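Side-chain contacts in benzoylformate Decarboxylase (Polynucleobacter necessarius, PDB 4K9Q), which probably decarboxylates benzoylformate to benzaldehyde and carbon dioxide, using bound thiamine diphosphate and magnesium: residues A[343-348]-A[352-357]; A[73-78]-A[110-115]; A[185-190]-A[323-328]; A[430-435]-A[485-490]. All coordinates share one frame; numbering follows the deposited sequence.

Contact 1: A[343-348]-A[352-357]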
# COMPACT_ATOMS: atom_id res chain seq x y z
N GLU A 343 -17.30 36.29 -33.69
CA GLU A 343 -17.18 35.23 -34.69
C GLU A 343 -18.16 35.47 -35.83
O GLU A 343 -19.17 36.15 -35.67
CB GLU A 343 -17.43 33.87 -34.01
CG GLU A 343 -17.34 32.64 -34.92
CD GLU A 343 -15.97 32.47 -35.55
OE1 GLU A 343 -15.75 33.03 -36.65
OE2 GLU A 343 -15.12 31.76 -34.97
N ASP A 344 -17.85 34.90 -36.99
CA ASP A 344 -18.73 34.94 -38.16
C ASP A 344 -19.94 34.04 -37.95
O ASP A 344 -19.84 32.81 -38.02
CB ASP A 344 -17.94 34.49 -39.40
CG ASP A 344 -18.71 34.65 -40.69
OD1 ASP A 344 -19.94 34.89 -40.64
OD2 ASP A 344 -18.09 34.53 -41.76
N ARG A 345 -21.10 34.64 -37.70
CA ARG A 345 -22.32 33.89 -37.42
C ARG A 345 -22.97 33.36 -38.67
O ARG A 345 -23.95 32.60 -38.60
CB ARG A 345 -23.31 34.74 -36.64
CG ARG A 345 -22.77 35.19 -35.30
CD ARG A 345 -23.84 35.81 -34.44
NE ARG A 345 -23.25 36.38 -33.24
CZ ARG A 345 -23.94 36.72 -32.15
NH1 ARG A 345 -25.25 36.52 -32.11
NH2 ARG A 345 -23.31 37.25 -31.11
N THR A 346 -22.46 33.76 -39.82
CA THR A 346 -23.02 33.31 -41.09
C THR A 346 -22.42 31.97 -41.49
O THR A 346 -22.94 31.30 -42.39
CB THR A 346 -22.81 34.34 -42.22
OG1 THR A 346 -21.44 34.33 -42.66
CG2 THR A 346 -23.18 35.74 -41.77
N ALA A 347 -21.35 31.57 -40.82
CA ALA A 347 -20.64 30.35 -41.20
C ALA A 347 -21.42 29.11 -40.79
O ALA A 347 -22.02 29.06 -39.71
CB ALA A 347 -19.21 30.33 -40.62
N MET A 348 -21.42 28.12 -41.67
CA MET A 348 -22.01 26.81 -41.42
C MET A 348 -21.03 25.77 -41.92
O MET A 348 -20.44 25.94 -42.98
CB MET A 348 -23.34 26.66 -42.16
CG MET A 348 -24.53 27.17 -41.40
SD MET A 348 -25.14 25.97 -40.20
CE MET A 348 -26.61 26.84 -39.64
N PRO A 352 -18.04 27.19 -32.76
CA PRO A 352 -18.26 27.24 -31.31
C PRO A 352 -18.15 28.63 -30.65
O PRO A 352 -18.88 28.88 -29.70
CB PRO A 352 -17.21 26.26 -30.76
CG PRO A 352 -16.18 26.15 -31.83
CD PRO A 352 -16.93 26.30 -33.13
N HIS A 353 -17.27 29.51 -31.14
CA HIS A 353 -17.19 30.85 -30.55
C HIS A 353 -18.54 31.57 -30.74
O HIS A 353 -19.00 32.28 -29.86
CB HIS A 353 -16.05 31.67 -31.16
CG HIS A 353 -15.66 32.88 -30.37
ND1 HIS A 353 -16.45 34.01 -30.28
CD2 HIS A 353 -14.55 33.15 -29.64
CE1 HIS A 353 -15.85 34.91 -29.53
NE2 HIS A 353 -14.69 34.42 -29.13
N ALA A 354 -19.18 31.37 -31.89
CA ALA A 354 -20.47 32.02 -32.12
C ALA A 354 -21.55 31.41 -31.22
O ALA A 354 -22.39 32.13 -30.68
CB ALA A 354 -20.87 31.94 -33.58
N VAL A 355 -21.52 30.09 -31.08
CA VAL A 355 -22.44 29.41 -30.17
C VAL A 355 -22.29 29.99 -28.76
O VAL A 355 -23.28 30.33 -28.10
CB VAL A 355 -22.19 27.88 -30.15
CG1 VAL A 355 -23.02 27.21 -29.05
CG2 VAL A 355 -22.52 27.28 -31.51
N LEU A 356 -21.05 30.13 -28.30
CA LEU A 356 -20.78 30.69 -26.98
C LEU A 356 -21.28 32.13 -26.84
O LEU A 356 -21.88 32.48 -25.82
CB LEU A 356 -19.29 30.61 -26.66
CG LEU A 356 -18.75 29.20 -26.41
CD1 LEU A 356 -17.25 29.21 -26.57
CD2 LEU A 356 -19.18 28.67 -25.03
N GLU A 357 -21.05 32.95 -27.86
CA GLU A 357 -21.55 34.32 -27.87
C GLU A 357 -23.07 34.38 -27.73
O GLU A 357 -23.59 35.23 -27.00
CB GLU A 357 -21.15 35.04 -29.15
CG GLU A 357 -19.67 35.39 -29.24
CD GLU A 357 -19.35 36.00 -30.59
OE1 GLU A 357 -19.96 37.05 -30.91
OE2 GLU A 357 -18.52 35.43 -31.33
O HOH W 1 -15.23 29.37 -33.28
O HOH W 2 -20.50 37.18 -33.48

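Contact 2: A[73-78]-A[110-115]. With TPP (thiamine diphosphate), chain D.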
# COMPACT_ATOMS: atom_id res chain seq x y z
N ALA A 73 -17.27 -2.96 -5.19
CA ALA A 73 -17.82 -2.79 -6.54
C ALA A 73 -18.16 -1.33 -6.79
O ALA A 73 -17.80 -0.75 -7.82
CB ALA A 73 -19.08 -3.64 -6.72
N GLY A 74 -18.86 -0.73 -5.84
CA GLY A 74 -19.27 0.65 -5.93
C GLY A 74 -18.08 1.57 -5.80
O GLY A 74 -17.93 2.53 -6.56
N LEU A 75 -17.21 1.30 -4.82
CA LEU A 75 -16.01 2.12 -4.67
C LEU A 75 -15.18 2.10 -5.95
O LEU A 75 -14.68 3.14 -6.38
CB LEU A 75 -15.20 1.68 -3.46
CG LEU A 75 -13.91 2.47 -3.24
CD1 LEU A 75 -14.21 3.93 -2.94
CD2 LEU A 75 -13.12 1.83 -2.11
N GLY A 76 -15.04 0.93 -6.56
CA GLY A 76 -14.31 0.81 -7.82
C GLY A 76 -14.86 1.71 -8.91
O GLY A 76 -14.11 2.45 -9.55
N ASN A 77 -16.17 1.66 -9.14
CA ASN A 77 -16.79 2.51 -10.16
C ASN A 77 -16.56 4.00 -9.89
O ASN A 77 -16.60 4.82 -10.81
CB ASN A 77 -18.29 2.24 -10.25
CG ASN A 77 -18.61 0.97 -11.02
OD1 ASN A 77 -17.73 0.37 -11.64
ND2 ASN A 77 -19.88 0.57 -11.01
N ALA A 78 -16.35 4.33 -8.61
CA ALA A 78 -16.19 5.73 -8.20
C ALA A 78 -14.75 6.27 -8.23
O ALA A 78 -14.56 7.46 -7.96
CB ALA A 78 -16.78 5.93 -6.81
N LEU A 110 -18.91 -10.07 -2.37
CA LEU A 110 -19.05 -8.63 -2.13
C LEU A 110 -18.35 -8.15 -0.85
O LEU A 110 -18.67 -7.11 -0.29
CB LEU A 110 -20.53 -8.20 -2.20
CG LEU A 110 -21.05 -8.22 -3.66
CD1 LEU A 110 -22.55 -8.38 -3.73
CD2 LEU A 110 -20.60 -6.98 -4.42
N THR A 111 -17.35 -8.92 -0.42
CA THR A 111 -16.41 -8.42 0.57
C THR A 111 -15.49 -7.40 -0.09
O THR A 111 -14.96 -7.63 -1.18
CB THR A 111 -15.55 -9.55 1.16
OG1 THR A 111 -16.40 -10.46 1.86
CG2 THR A 111 -14.53 -8.98 2.13
N ASN A 112 -15.30 -6.27 0.58
CA ASN A 112 -14.36 -5.29 0.09
C ASN A 112 -13.00 -5.67 0.67
O ASN A 112 -12.64 -5.23 1.76
CB ASN A 112 -14.79 -3.89 0.51
CG ASN A 112 -14.08 -2.81 -0.26
OD1 ASN A 112 -13.22 -3.10 -1.11
ND2 ASN A 112 -14.44 -1.56 -0.00
N ILE A 113 -12.27 -6.51 -0.06
CA ILE A 113 -11.05 -7.12 0.47
C ILE A 113 -9.94 -6.08 0.59
O ILE A 113 -9.71 -5.32 -0.35
CB ILE A 113 -10.62 -8.31 -0.41
CG1 ILE A 113 -11.72 -9.38 -0.42
CG2 ILE A 113 -9.29 -8.89 0.07
CD1 ILE A 113 -11.57 -10.44 -1.50
N GLU A 114 -9.26 -6.04 1.74
CA GLU A 114 -8.29 -4.97 2.02
C GLU A 114 -8.88 -3.61 1.67
O GLU A 114 -8.26 -2.81 0.96
CB GLU A 114 -6.98 -5.18 1.25
CG GLU A 114 -6.14 -6.33 1.72
CD GLU A 114 -4.64 -6.05 1.65
OE1 GLU A 114 -4.18 -5.24 0.80
OE2 GLU A 114 -3.89 -6.65 2.46
N ALA A 115 -10.08 -3.34 2.18
CA ALA A 115 -10.81 -2.13 1.84
C ALA A 115 -9.98 -0.86 2.00
O ALA A 115 -10.09 0.05 1.18
CB ALA A 115 -12.10 -2.04 2.65
N1' TPP D . -23.51 -0.93 -7.43
C2' TPP D . -22.68 -1.86 -8.04
CM2 TPP D . -21.56 -1.40 -8.93
N3' TPP D . -22.85 -3.21 -7.83
C4' TPP D . -23.86 -3.65 -7.02
N4' TPP D . -24.01 -4.96 -6.81
C5' TPP D . -24.72 -2.73 -6.43
C6' TPP D . -24.54 -1.36 -6.62
C7' TPP D . -25.83 -3.22 -5.53
N3 TPP D . -26.95 -3.89 -6.17
C2 TPP D . -27.14 -5.26 -6.20
S1 TPP D . -28.48 -5.74 -6.94
C5 TPP D . -28.89 -4.21 -7.25
C4 TPP D . -27.99 -3.26 -6.78
CM4 TPP D . -28.12 -1.76 -6.92
C6 TPP D . -30.20 -4.00 -7.97
C7 TPP D . -30.27 -4.60 -9.37
O7 TPP D . -31.45 -4.06 -9.93
PA TPP D . -31.97 -4.51 -11.38
O1A TPP D . -30.79 -4.59 -12.31
O2A TPP D . -32.99 -3.54 -11.89
O3A TPP D . -32.47 -6.02 -11.18
PB TPP D . -33.78 -6.54 -10.41
O1B TPP D . -33.33 -6.92 -9.03
O2B TPP D . -34.25 -7.76 -11.18
O3B TPP D . -34.82 -5.48 -10.33

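Contact 3: A[185-190]-A[323-328]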
# COMPACT_ATOMS: atom_id res chain seq x y z
N ASP A 185 7.38 35.28 9.60
CA ASP A 185 8.72 35.55 9.07
C ASP A 185 8.76 35.42 7.55
O ASP A 185 9.49 36.14 6.87
CB ASP A 185 9.76 34.59 9.66
CG ASP A 185 10.02 34.84 11.13
OD1 ASP A 185 9.72 35.95 11.62
OD2 ASP A 185 10.54 33.91 11.80
N LYS A 186 7.98 34.48 7.02
CA LYS A 186 7.95 34.27 5.58
C LYS A 186 7.11 35.34 4.89
O LYS A 186 7.44 35.77 3.78
CB LYS A 186 7.43 32.85 5.27
CG LYS A 186 8.46 31.77 5.53
CD LYS A 186 9.51 31.78 4.43
CE LYS A 186 10.64 30.80 4.68
NZ LYS A 186 11.66 30.92 3.60
N VAL A 187 6.03 35.79 5.54
CA VAL A 187 5.26 36.89 4.99
C VAL A 187 6.16 38.12 4.85
O VAL A 187 6.14 38.81 3.83
CB VAL A 187 4.05 37.27 5.86
CG1 VAL A 187 3.30 38.45 5.25
CG2 VAL A 187 3.11 36.08 6.04
N LYS A 188 6.95 38.38 5.89
CA LYS A 188 7.87 39.52 5.88
C LYS A 188 8.89 39.39 4.75
O LYS A 188 9.13 40.33 4.00
CB LYS A 188 8.58 39.64 7.23
CG LYS A 188 9.48 40.86 7.34
CD LYS A 188 10.05 41.00 8.75
CE LYS A 188 11.03 42.17 8.84
NZ LYS A 188 11.63 42.31 10.21
N GLU A 189 9.49 38.20 4.64
CA GLU A 189 10.44 37.92 3.57
C GLU A 189 9.80 38.13 2.19
O GLU A 189 10.38 38.78 1.31
CB GLU A 189 10.96 36.49 3.71
CG GLU A 189 11.95 36.09 2.61
CD GLU A 189 12.23 34.60 2.59
OE1 GLU A 189 11.96 33.92 3.61
OE2 GLU A 189 12.70 34.11 1.54
N PHE A 190 8.61 37.57 1.99
CA PHE A 190 7.94 37.70 0.70
C PHE A 190 7.58 39.15 0.39
O PHE A 190 7.75 39.62 -0.74
CB PHE A 190 6.68 36.82 0.64
CG PHE A 190 6.96 35.36 0.39
CD1 PHE A 190 8.16 34.78 0.77
CD2 PHE A 190 6.01 34.56 -0.24
CE1 PHE A 190 8.41 33.44 0.54
CE2 PHE A 190 6.26 33.22 -0.47
CZ PHE A 190 7.46 32.66 -0.10
N LEU A 323 -0.92 42.22 2.51
CA LEU A 323 -1.45 43.55 2.22
C LEU A 323 -0.93 44.56 3.24
O LEU A 323 -0.63 45.70 2.88
CB LEU A 323 -2.97 43.54 2.26
CG LEU A 323 -3.82 44.16 1.14
CD1 LEU A 323 -5.00 44.90 1.75
CD2 LEU A 323 -3.03 45.06 0.22
N LYS A 324 -0.82 44.14 4.49
CA LYS A 324 -0.36 45.00 5.58
C LYS A 324 1.07 45.51 5.38
O LYS A 324 1.44 46.55 5.93
CB LYS A 324 -0.43 44.27 6.92
CG LYS A 324 -1.84 43.90 7.35
CD LYS A 324 -1.83 43.07 8.61
CE LYS A 324 -3.26 42.75 9.03
NZ LYS A 324 -3.32 41.89 10.24
N LEU A 325 1.87 44.79 4.60
CA LEU A 325 3.30 45.07 4.52
C LEU A 325 3.76 45.65 3.19
O LEU A 325 4.95 45.90 3.00
CB LEU A 325 4.10 43.80 4.81
CG LEU A 325 3.84 43.11 6.15
CD1 LEU A 325 4.75 41.89 6.31
CD2 LEU A 325 4.02 44.10 7.30
N ILE A 326 2.83 45.86 2.27
CA ILE A 326 3.19 46.33 0.94
C ILE A 326 2.59 47.71 0.67
O ILE A 326 1.42 47.95 0.96
CB ILE A 326 2.72 45.33 -0.14
CG1 ILE A 326 3.53 44.03 -0.03
CG2 ILE A 326 2.88 45.92 -1.52
CD1 ILE A 326 3.05 42.95 -0.95
N ASP A 327 3.40 48.61 0.12
CA ASP A 327 2.94 49.96 -0.18
C ASP A 327 2.29 50.07 -1.56
O ASP A 327 2.68 49.37 -2.50
CB ASP A 327 4.09 50.96 -0.07
CG ASP A 327 4.47 51.27 1.37
OD1 ASP A 327 3.56 51.32 2.22
OD2 ASP A 327 5.67 51.46 1.63
N GLN A 328 1.32 50.97 -1.67
CA GLN A 328 0.66 51.25 -2.94
C GLN A 328 1.64 51.69 -4.02
O GLN A 328 2.50 52.54 -3.78
CB GLN A 328 -0.39 52.33 -2.75
CG GLN A 328 -1.09 52.72 -4.03
CD GLN A 328 -1.98 51.61 -4.55
OE1 GLN A 328 -2.88 51.13 -3.85
NE2 GLN A 328 -1.74 51.19 -5.79

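Contact 4: A[430-435]-A[485-490]. With TPP (thiamine diphosphate), chain B.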
# COMPACT_ATOMS: atom_id res chain seq x y z
N GLY A 430 -18.14 13.82 -26.55
CA GLY A 430 -17.38 12.73 -25.95
C GLY A 430 -17.45 12.75 -24.43
O GLY A 430 -17.75 11.73 -23.80
N SER A 431 -17.17 13.91 -23.85
CA SER A 431 -17.20 14.09 -22.40
C SER A 431 -18.56 13.72 -21.81
O SER A 431 -18.63 13.11 -20.75
CB SER A 431 -16.88 15.54 -22.03
OG SER A 431 -15.52 15.85 -22.26
N PHE A 432 -19.63 14.10 -22.51
CA PHE A 432 -21.01 13.85 -22.08
C PHE A 432 -21.27 12.38 -21.76
O PHE A 432 -22.06 12.06 -20.88
CB PHE A 432 -21.95 14.31 -23.21
CG PHE A 432 -23.39 14.51 -22.79
CD1 PHE A 432 -23.78 15.63 -22.06
CD2 PHE A 432 -24.36 13.61 -23.20
CE1 PHE A 432 -25.11 15.82 -21.72
CE2 PHE A 432 -25.70 13.80 -22.86
CZ PHE A 432 -26.06 14.90 -22.12
N GLN A 433 -20.59 11.48 -22.47
CA GLN A 433 -20.84 10.04 -22.34
C GLN A 433 -20.35 9.40 -21.04
O GLN A 433 -20.91 8.41 -20.59
CB GLN A 433 -20.20 9.27 -23.50
CG GLN A 433 -20.52 9.83 -24.88
CD GLN A 433 -22.01 9.89 -25.13
OE1 GLN A 433 -22.73 8.93 -24.83
NE2 GLN A 433 -22.48 11.03 -25.64
N TYR A 434 -19.29 9.94 -20.45
CA TYR A 434 -18.65 9.21 -19.35
C TYR A 434 -19.57 8.99 -18.17
O TYR A 434 -19.62 7.89 -17.61
CB TYR A 434 -17.35 9.90 -18.89
CG TYR A 434 -16.24 9.79 -19.92
CD1 TYR A 434 -16.19 10.66 -21.01
CD2 TYR A 434 -15.24 8.83 -19.79
CE1 TYR A 434 -15.18 10.56 -21.94
CE2 TYR A 434 -14.23 8.72 -20.73
CZ TYR A 434 -14.21 9.59 -21.81
OH TYR A 434 -13.22 9.51 -22.76
N SER A 435 -20.34 10.02 -17.81
CA SER A 435 -21.23 9.95 -16.66
C SER A 435 -22.62 10.42 -17.06
O SER A 435 -23.29 11.12 -16.31
CB SER A 435 -20.70 10.80 -15.51
OG SER A 435 -19.46 10.28 -15.05
N VAL A 485 -29.81 13.67 -28.28
CA VAL A 485 -31.19 14.02 -27.92
C VAL A 485 -31.86 12.82 -27.25
O VAL A 485 -32.49 12.97 -26.21
CB VAL A 485 -32.00 14.46 -29.15
CG1 VAL A 485 -33.47 14.64 -28.79
CG2 VAL A 485 -31.40 15.75 -29.73
N ALA A 486 -31.68 11.64 -27.83
CA ALA A 486 -32.24 10.42 -27.24
C ALA A 486 -31.67 10.13 -25.86
O ALA A 486 -32.37 9.58 -25.01
CB ALA A 486 -32.04 9.23 -28.18
N GLN A 487 -30.40 10.49 -25.62
CA GLN A 487 -29.81 10.32 -24.29
C GLN A 487 -30.52 11.17 -23.23
O GLN A 487 -30.80 10.70 -22.13
CB GLN A 487 -28.30 10.62 -24.30
CG GLN A 487 -27.50 9.63 -25.10
CD GLN A 487 -26.00 9.92 -25.15
OE1 GLN A 487 -25.57 11.07 -25.04
NE2 GLN A 487 -25.21 8.88 -25.32
N GLY A 488 -30.82 12.42 -23.58
CA GLY A 488 -31.60 13.28 -22.70
C GLY A 488 -32.98 12.69 -22.43
O GLY A 488 -33.43 12.65 -21.28
N LYS A 489 -33.65 12.24 -23.48
CA LYS A 489 -34.98 11.64 -23.37
C LYS A 489 -34.95 10.39 -22.49
O LYS A 489 -35.86 10.15 -21.70
CB LYS A 489 -35.52 11.30 -24.77
CG LYS A 489 -36.90 10.66 -24.78
CD LYS A 489 -37.34 10.33 -26.20
CE LYS A 489 -38.70 9.65 -26.21
NZ LYS A 489 -39.20 9.41 -27.61
N ALA A 490 -33.88 9.62 -22.61
CA ALA A 490 -33.73 8.38 -21.86
C ALA A 490 -33.87 8.60 -20.36
O ALA A 490 -34.40 7.76 -19.64
CB ALA A 490 -32.39 7.73 -22.18
N1' TPP B . -10.92 9.29 -20.08
C2' TPP B . -11.08 10.06 -18.93
CM2 TPP B . -11.85 9.51 -17.76
N3' TPP B . -10.53 11.32 -18.84
C4' TPP B . -9.81 11.83 -19.89
N4' TPP B . -9.27 13.04 -19.78
C5' TPP B . -9.67 11.09 -21.06
C6' TPP B . -10.21 9.81 -21.16
C7' TPP B . -8.89 11.65 -22.22
N3 TPP B . -9.50 12.74 -22.96
C2 TPP B . -9.16 14.08 -22.81
S1 TPP B . -9.97 15.08 -23.78
C5 TPP B . -10.77 13.84 -24.45
C4 TPP B . -10.43 12.59 -23.93
CM4 TPP B . -11.02 11.27 -24.36
C6 TPP B . -11.74 14.19 -25.54
C7 TPP B . -12.90 15.08 -25.13
O7 TPP B . -13.79 15.05 -26.22
PA TPP B . -15.12 15.95 -26.24
O1A TPP B . -15.76 15.89 -24.89
O2A TPP B . -16.05 15.46 -27.31
O3A TPP B . -14.59 17.45 -26.42
PB TPP B . -13.94 18.13 -27.73
O1B TPP B . -12.46 18.04 -27.56
O2B TPP B . -14.40 19.57 -27.71
O3B TPP B . -14.36 17.42 -28.97

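Contact 1: A[343-348]-A[352-357]
Glu343 lies against the start of helix 352-361, and Glu357, one turn in, accepts its backbone N-H. The bond from Glu343 N to Glu357 OE2 is 2.8 Å long and nearly straight, at 169°, and it uses the syn lone pair. The same oxygen accepts from His353 ND1 at 2.7 Å. This second donor comes from the anti side, somewhat out of the carboxylate plane, while the oxygen lies in the plane of the imidazole ring. OE2 is thus gripped by two donors. His353 NE2 is bonded to Asp382, so both ring nitrogens have carboxylate partners.

The other oxygen, Glu357 OE1, takes a water that also bonds Glu343 O and Arg345 NE. Arg345 NH2 adds a weak salt bridge to OE1 at 3.4 Å, end-on at the guanidinium edge. The stronger partner of this arginine is Glu361.

With chi1 at -180°, Glu343 CG is carried against Ala354, with CG to Ala354 CB 3.8 Å. The chain then bends, and Glu343 OE1 accepts Asp344 N at 2.8 Å while pairing with Arg351. A second water links Glu343 OE2 to His353 N, a backbone donor in the first turn of the helix. Were Glu357 an alanine, Glu343 N and His353 ND1 would probably lose their acceptor, leaving the imidazole held through NE2 alone. With a carboxylate at each nitrogen, the His353 ring is likely to be stabilised in its protonated form.

Contact 2: A[73-78]-A[110-115]
Ala73 and Leu110 touch through methyl groups, Ala73 CB to Leu110 CD2 at 4.3 Å. Leu110 sits in a loop with a left-handed backbone conformation. Its CB does not point at the helix, but CD2 swings round to it. With chi1 at -72° the CG lies beside the backbone N and opposite the carbonyl carbon.

Two residues on, Leu75 reaches toward Asn112. Its chi1 of 179° carries CG away from the backbone N, and the branch brings CD2 within 4.2 Å of Asn112 ND2. Asn112 points its side chain toward the helix from the loop, at the centre of an inverse gamma turn. No hydrogen bond crosses between the segments. The two pairs are spaced along the helix and make light van der Waals contact.

Ala73 and Asn77 also face a thiamine diphosphate bound by the second subunit. Ala73 CB lies 4.0 Å from the cofactor N3'. Asn77 ND2 comes within 3.3 Å of the methyl carbon CM2, and Glu47 OE1 accepts a hydrogen bond from the same amide nitrogen. This agrees with the pyrimidine-binding role of N-terminal domains in this enzyme family, whose cofactor lies between two subunits.

Around the contact, Leu110 packs on Ser397 of the second subunit and Ala73 on Gly399 of that subunit. In the same chain Asn112 N bonds Gln98 of strand 93-98. Phe155 of strand 154-159 touches both Leu75 and Asn112, so helix 71-77 and the loop meet beside these two strands of the parallel sheet.

Contact 3: A[185-190]-A[323-328]
Leu325 extends toward helix 184-196 because its CG lies opposite the carbonyl carbon (chi1 -57°) and CD1 continues the line from CA (chi2 -178°). Val187 offers CG1, turned anti to the backbone N by a chi1 of 179°. The two methyls meet at 3.9 Å, Val187 CG1 to Leu325 CD1. The side chains cross at about a right angle, and one methyl of each makes the contact.

Leu325 CD1 also comes within 3.9 Å of Lys188 CA. The leucine tip therefore lies against the helix backbone as well as the valine. The CB of Lys188 points away from the loop, and its chain is extended. Leu325 also touches Ala191, one turn further along the helix. No hydrogen bond joins the two segments.

Helix 184-196 leads into strand 201-204 of the central domain, whose six parallel strands run in the order 3-2-1-4-5-6 of a Rossmann-like sheet. The loop with Leu325 follows helix 315-323, which comes after an edge strand of the sheet, 309-312. The contact thus brings the last part of the domain back beside its first helix. A type I beta turn from Leu323 to Ile326 carries the chain off helix 315-323 and sets Leu325 at the surface.

Next to it, Ile326 packs on Ile194 of the same helix and on Phe220 and Leu224 of helix 214-224. On the helix, Lys186 NZ bonds Glu189 OE1 at 3.0 Å in a salt bridge through the syn lone pair. Lys186 also packs on Val176 of the fourth subunit.

Contact 4: A[430-435]-A[485-490]
The short helix 429-434 opens with the Asp-Gly of the thiamine diphosphate GDG motif, and Gln433 on it pairs with Gln487 of helix 484-490. The two amides bond each other twice. Gln433 NE2 donates to Gln487 OE1 at 3.1 Å. Gln487 NE2 returns a bond to Gln433 OE1; at 2.5 Å that one is suspiciously short, and its exact length is doubtful. Each acceptor is met on a lone pair in its carbonyl plane, and the amide planes are 31° apart.

Gln433 reaches its partner by bending at chi2 (-57°), while Gln487 comes in extended beyond CG. Asp429 O also accepts from Gln433 NE2, and Tyr491 of the second subunit bonds OE1. Phe432 lies alongside, with Gln487 OE1 at its ring edge, 3.4 Å from CD2. An alanine at Gln433 would probably leave the Gln487 amide without its two mates and Tyr491 of the second subunit without an acceptor.

The N-terminal end of the helix holds the diphosphate. Gly430 N bonds its oxygen O2A at 2.8 Å. Ser431 grips O1A with both N and OG, each 2.6 Å away. Further along, Tyr434 lies by the pyrimidine, CE2 3.4 Å from N1', and its hydroxyl bonds Asn23 of the second subunit. Asp429, with Asn456 and Glu458, binds the magnesium ion. A metal-binding aspartate followed by a glycine and a helix start that bind the diphosphate is typical of the GDG motif of thiamine diphosphate enzymes.

In the fold
From the N terminus, contact 2 comes first. It closes a loop of 31 residues within the N-terminal domain, between helix 71-77 and the segment before strand 126-127. Contact 3 spans the central domain, joining its first helix to the chain that leaves helix 315-323. Contact 1 is a tight local closure, with three residues between its segments, on the way into helix 352-361. Contact 4 follows and joins two helices of the C-terminal domain, 50 residues apart. The four loops run in series, with none nested or crossed. Contacts 2 and 4 come within about 7 Å at their nearest atoms, and both touch the second subunit.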